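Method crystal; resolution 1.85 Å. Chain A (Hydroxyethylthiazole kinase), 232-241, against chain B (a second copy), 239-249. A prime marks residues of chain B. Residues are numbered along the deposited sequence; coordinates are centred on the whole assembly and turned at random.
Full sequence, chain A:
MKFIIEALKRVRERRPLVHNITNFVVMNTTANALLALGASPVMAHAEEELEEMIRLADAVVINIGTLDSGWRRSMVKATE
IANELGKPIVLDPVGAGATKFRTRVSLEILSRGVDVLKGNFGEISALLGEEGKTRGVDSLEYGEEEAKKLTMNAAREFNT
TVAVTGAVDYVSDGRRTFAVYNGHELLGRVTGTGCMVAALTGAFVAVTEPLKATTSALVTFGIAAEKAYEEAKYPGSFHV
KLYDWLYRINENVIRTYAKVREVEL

Chain A, residues 232-241: AKYPGSFHVK
Chain B, residues 239-249: HVKLYDWLYRI

Asp244′ of helix 239-248′ receives the start of helix 235-241. Its carboxylate (chi1 -75°, m; chi2 1°) accepts Ser237 N at OD1 (2.9 Å, 157°) and Ser237 OG at OD2 (2.6 Å; Ser237 chi1 -61°, m); Gly236 N to Asp244′ OD1 (2.8 Å, 116°) is a weak third bond. These amides lie in the first turn, where no backbone acceptor precedes them, so a buried acid suits the place. Lys241′ NZ makes a long salt bridge to Asp244′ OD2 (4.0 Å). Tyr234, the N-cap (phi/psi -120/148), precedes Pro235 (-40/-49); helical values follow. The helix axes approach to 7.0 Å, their directions 131° apart, with CA atoms of Gly236 and Tyr243′ 4.7 Å apart and those of Tyr234 and Asp244′ 5.0 Å. Glycine permits this: a CB would lie 2.0 Å from Val240′ O, whereas Gly236 CA makes a CA-H...O contact with Val240′ O at 3.5 Å. Farther out, Tyr234 (chi1 -45°, m; chi2 -65°) carries the Arg248′ guanidinium flat on its ring, centres 4.3 Å apart, planes at 5°; Arg248′ chi angles run m, t, p, 180°. Pro235 CD covers one face of Tyr247′ (chi1 178°, t; chi2 80°), 3.4 Å from Tyr247′ CG. Both valines are t, Val240 CG2 meeting Val240′ CG2 at 3.7 Å. The contact buries 513 Å².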

# COMPACT_ATOMS: atom_id res chain seq x y z
N ALA A 232 18.98 -10.69 -5.43
CA ALA A 232 18.60 -9.41 -6.02
C ALA A 232 19.40 -8.25 -5.44
O ALA A 232 19.30 -7.95 -4.25
CB ALA A 232 17.10 -9.18 -5.80
N LYS A 233 20.19 -7.60 -6.29
CA LYS A 233 21.06 -6.50 -5.89
C LYS A 233 20.44 -5.11 -5.95
O LYS A 233 21.08 -4.13 -5.56
CB LYS A 233 22.32 -6.50 -6.76
CG LYS A 233 23.01 -7.85 -6.86
CD LYS A 233 23.67 -8.24 -5.55
CE LYS A 233 24.35 -9.60 -5.65
NZ LYS A 233 23.37 -10.69 -5.93
N TYR A 234 19.21 -5.01 -6.43
CA TYR A 234 18.54 -3.72 -6.56
C TYR A 234 17.25 -3.67 -5.73
O TYR A 234 16.58 -4.68 -5.58
CB TYR A 234 18.29 -3.46 -8.04
CG TYR A 234 19.52 -3.79 -8.86
CD1 TYR A 234 20.70 -3.06 -8.70
CD2 TYR A 234 19.53 -4.86 -9.75
CE1 TYR A 234 21.86 -3.40 -9.41
CE2 TYR A 234 20.68 -5.21 -10.46
CZ TYR A 234 21.84 -4.48 -10.28
OH TYR A 234 22.97 -4.82 -10.99
N PRO A 235 16.90 -2.48 -5.21
CA PRO A 235 15.72 -2.21 -4.37
C PRO A 235 14.38 -2.87 -4.67
O PRO A 235 13.74 -3.40 -3.76
CB PRO A 235 15.62 -0.68 -4.39
CG PRO A 235 17.03 -0.25 -4.55
CD PRO A 235 17.53 -1.21 -5.61
N GLY A 236 13.94 -2.82 -5.92
CA GLY A 236 12.66 -3.42 -6.27
C GLY A 236 12.65 -4.94 -6.15
O GLY A 236 11.82 -5.51 -5.44
N SER A 237 13.58 -5.59 -6.83
CA SER A 237 13.69 -7.04 -6.80
C SER A 237 14.08 -7.53 -5.40
O SER A 237 13.65 -8.60 -4.97
CB SER A 237 14.72 -7.52 -7.82
OG SER A 237 14.32 -7.15 -9.13
N PHE A 238 14.90 -6.75 -4.71
CA PHE A 238 15.34 -7.10 -3.36
C PHE A 238 14.14 -7.13 -2.42
O PHE A 238 14.01 -8.05 -1.60
CB PHE A 238 16.37 -6.06 -2.89
CG PHE A 238 16.74 -6.17 -1.43
CD1 PHE A 238 17.51 -7.24 -0.96
CD2 PHE A 238 16.35 -5.18 -0.53
CE1 PHE A 238 17.89 -7.31 0.38
CE2 PHE A 238 16.72 -5.24 0.81
CZ PHE A 238 17.50 -6.31 1.27
N HIS A 239 13.26 -6.14 -2.54
CA HIS A 239 12.06 -6.06 -1.70
C HIS A 239 11.22 -7.32 -1.87
O HIS A 239 10.77 -7.91 -0.88
CB HIS A 239 11.23 -4.83 -2.10
CG HIS A 239 10.00 -4.63 -1.28
ND1 HIS A 239 9.01 -3.73 -1.62
CD2 HIS A 239 9.59 -5.21 -0.12
CE1 HIS A 239 8.05 -3.76 -0.71
NE2 HIS A 239 8.38 -4.65 0.21
N VAL A 240 11.02 -7.74 -3.11
CA VAL A 240 10.23 -8.93 -3.42
C VAL A 240 10.83 -10.18 -2.77
O VAL A 240 10.11 -11.01 -2.21
CB VAL A 240 10.14 -9.16 -4.95
CG1 VAL A 240 9.49 -10.50 -5.24
CG2 VAL A 240 9.34 -8.04 -5.60
N LYS A 241 12.15 -10.31 -2.85
CA LYS A 241 12.83 -11.48 -2.29
C LYS A 241 12.78 -11.56 -0.77
O LYS A 241 13.02 -12.63 -0.20
CB LYS A 241 14.29 -11.50 -2.77
CG LYS A 241 14.44 -11.74 -4.27
CD LYS A 241 14.04 -13.16 -4.65
CE LYS A 241 14.26 -13.42 -6.14
NZ LYS A 241 14.11 -14.86 -6.49
N HIS B 239 6.62 -3.35 -12.85
CA HIS B 239 6.50 -2.45 -11.70
C HIS B 239 7.73 -2.58 -10.80
O HIS B 239 8.32 -1.58 -10.37
CB HIS B 239 5.23 -2.78 -10.90
CG HIS B 239 5.00 -1.89 -9.72
ND1 HIS B 239 4.06 -2.16 -8.75
CD2 HIS B 239 5.58 -0.72 -9.35
CE1 HIS B 239 4.07 -1.20 -7.84
NE2 HIS B 239 4.99 -0.32 -8.18
N VAL B 240 8.12 -3.82 -10.51
CA VAL B 240 9.27 -4.10 -9.66
C VAL B 240 10.56 -3.50 -10.24
O VAL B 240 11.37 -2.91 -9.52
CB VAL B 240 9.47 -5.63 -9.48
CG1 VAL B 240 10.78 -5.90 -8.76
CG2 VAL B 240 8.31 -6.22 -8.69
N LYS B 241 10.74 -3.66 -11.55
CA LYS B 241 11.94 -3.15 -12.21
C LYS B 241 12.05 -1.63 -12.25
O LYS B 241 13.13 -1.09 -12.47
CB LYS B 241 12.01 -3.71 -13.64
CG LYS B 241 12.23 -5.22 -13.70
CD LYS B 241 13.63 -5.60 -13.23
CE LYS B 241 13.87 -7.10 -13.36
NZ LYS B 241 15.30 -7.46 -13.13
N LEU B 242 10.94 -0.93 -12.03
CA LEU B 242 10.99 0.53 -12.02
C LEU B 242 11.89 1.00 -10.88
O LEU B 242 12.72 1.90 -11.06
CB LEU B 242 9.58 1.13 -11.85
CG LEU B 242 8.62 0.94 -13.03
CD1 LEU B 242 7.25 1.53 -12.68
CD2 LEU B 242 9.19 1.62 -14.27
N TYR B 243 11.74 0.39 -9.71
CA TYR B 243 12.55 0.74 -8.55
C TYR B 243 14.00 0.36 -8.79
O TYR B 243 14.91 1.09 -8.40
CB TYR B 243 12.04 0.01 -7.31
CG TYR B 243 10.58 0.27 -7.04
CD1 TYR B 243 10.15 1.49 -6.52
CD2 TYR B 243 9.62 -0.69 -7.36
CE1 TYR B 243 8.80 1.76 -6.32
CE2 TYR B 243 8.26 -0.43 -7.16
CZ TYR B 243 7.86 0.79 -6.64
OH TYR B 243 6.52 1.04 -6.43
N ASP B 244 14.21 -0.80 -9.42
CA ASP B 244 15.57 -1.25 -9.70
C ASP B 244 16.31 -0.22 -10.52
O ASP B 244 17.46 0.11 -10.23
CB ASP B 244 15.55 -2.58 -10.46
CG ASP B 244 15.19 -3.75 -9.58
OD1 ASP B 244 14.94 -3.55 -8.38
OD2 ASP B 244 15.16 -4.89 -10.10
N TRP B 245 15.66 0.31 -11.55
CA TRP B 245 16.31 1.28 -12.40
C TRP B 245 16.38 2.71 -11.88
O TRP B 245 17.25 3.47 -12.30
CB TRP B 245 15.72 1.22 -13.81
CG TRP B 245 16.30 0.04 -14.52
CD1 TRP B 245 15.73 -1.20 -14.67
CD2 TRP B 245 17.64 -0.08 -14.99
NE1 TRP B 245 16.64 -2.08 -15.20
CE2 TRP B 245 17.83 -1.42 -15.40
CE3 TRP B 245 18.71 0.81 -15.09
CZ2 TRP B 245 19.04 -1.88 -15.92
CZ3 TRP B 245 19.92 0.35 -15.60
CH2 TRP B 245 20.08 -0.99 -16.01
N LEU B 246 15.50 3.08 -10.96
CA LEU B 246 15.58 4.42 -10.39
C LEU B 246 16.86 4.43 -9.56
O LEU B 246 17.46 5.48 -9.32
CB LEU B 246 14.37 4.71 -9.51
CG LEU B 246 13.11 5.09 -10.28
CD1 LEU B 246 11.94 5.28 -9.32
CD2 LEU B 246 13.37 6.37 -11.08
N TYR B 247 17.27 3.24 -9.13
CA TYR B 247 18.47 3.04 -8.32
C TYR B 247 19.72 2.90 -9.20
O TYR B 247 20.77 3.46 -8.90
CB TYR B 247 18.30 1.78 -7.48
CG TYR B 247 19.48 1.41 -6.61
CD1 TYR B 247 19.72 2.05 -5.39
CD2 TYR B 247 20.35 0.38 -7.00
CE1 TYR B 247 20.79 1.67 -4.58
CE2 TYR B 247 21.42 0.00 -6.19
CZ TYR B 247 21.63 0.65 -4.98
OH TYR B 247 22.68 0.26 -4.18
N ARG B 248 19.59 2.14 -10.29
CA ARG B 248 20.71 1.89 -11.19
C ARG B 248 21.04 3.00 -12.18
O ARG B 248 22.18 3.13 -12.62
CB ARG B 248 20.48 0.60 -11.98
CG ARG B 248 20.33 -0.64 -11.14
CD ARG B 248 20.13 -1.88 -12.02
NE ARG B 248 21.31 -2.16 -12.84
CZ ARG B 248 21.40 -3.17 -13.70
NH1 ARG B 248 20.38 -4.00 -13.86
NH2 ARG B 248 22.51 -3.36 -14.39
N ILE B 249 20.05 3.80 -12.56
CA ILE B 249 20.30 4.86 -13.52
C ILE B 249 21.48 5.72 -13.07
O ILE B 249 21.59 6.08 -11.90
CB ILE B 249 19.04 5.73 -13.75
CG1 ILE B 249 19.28 6.70 -14.91
CG2 ILE B 249 18.67 6.48 -12.48
CD1 ILE B 249 18.02 7.40 -15.40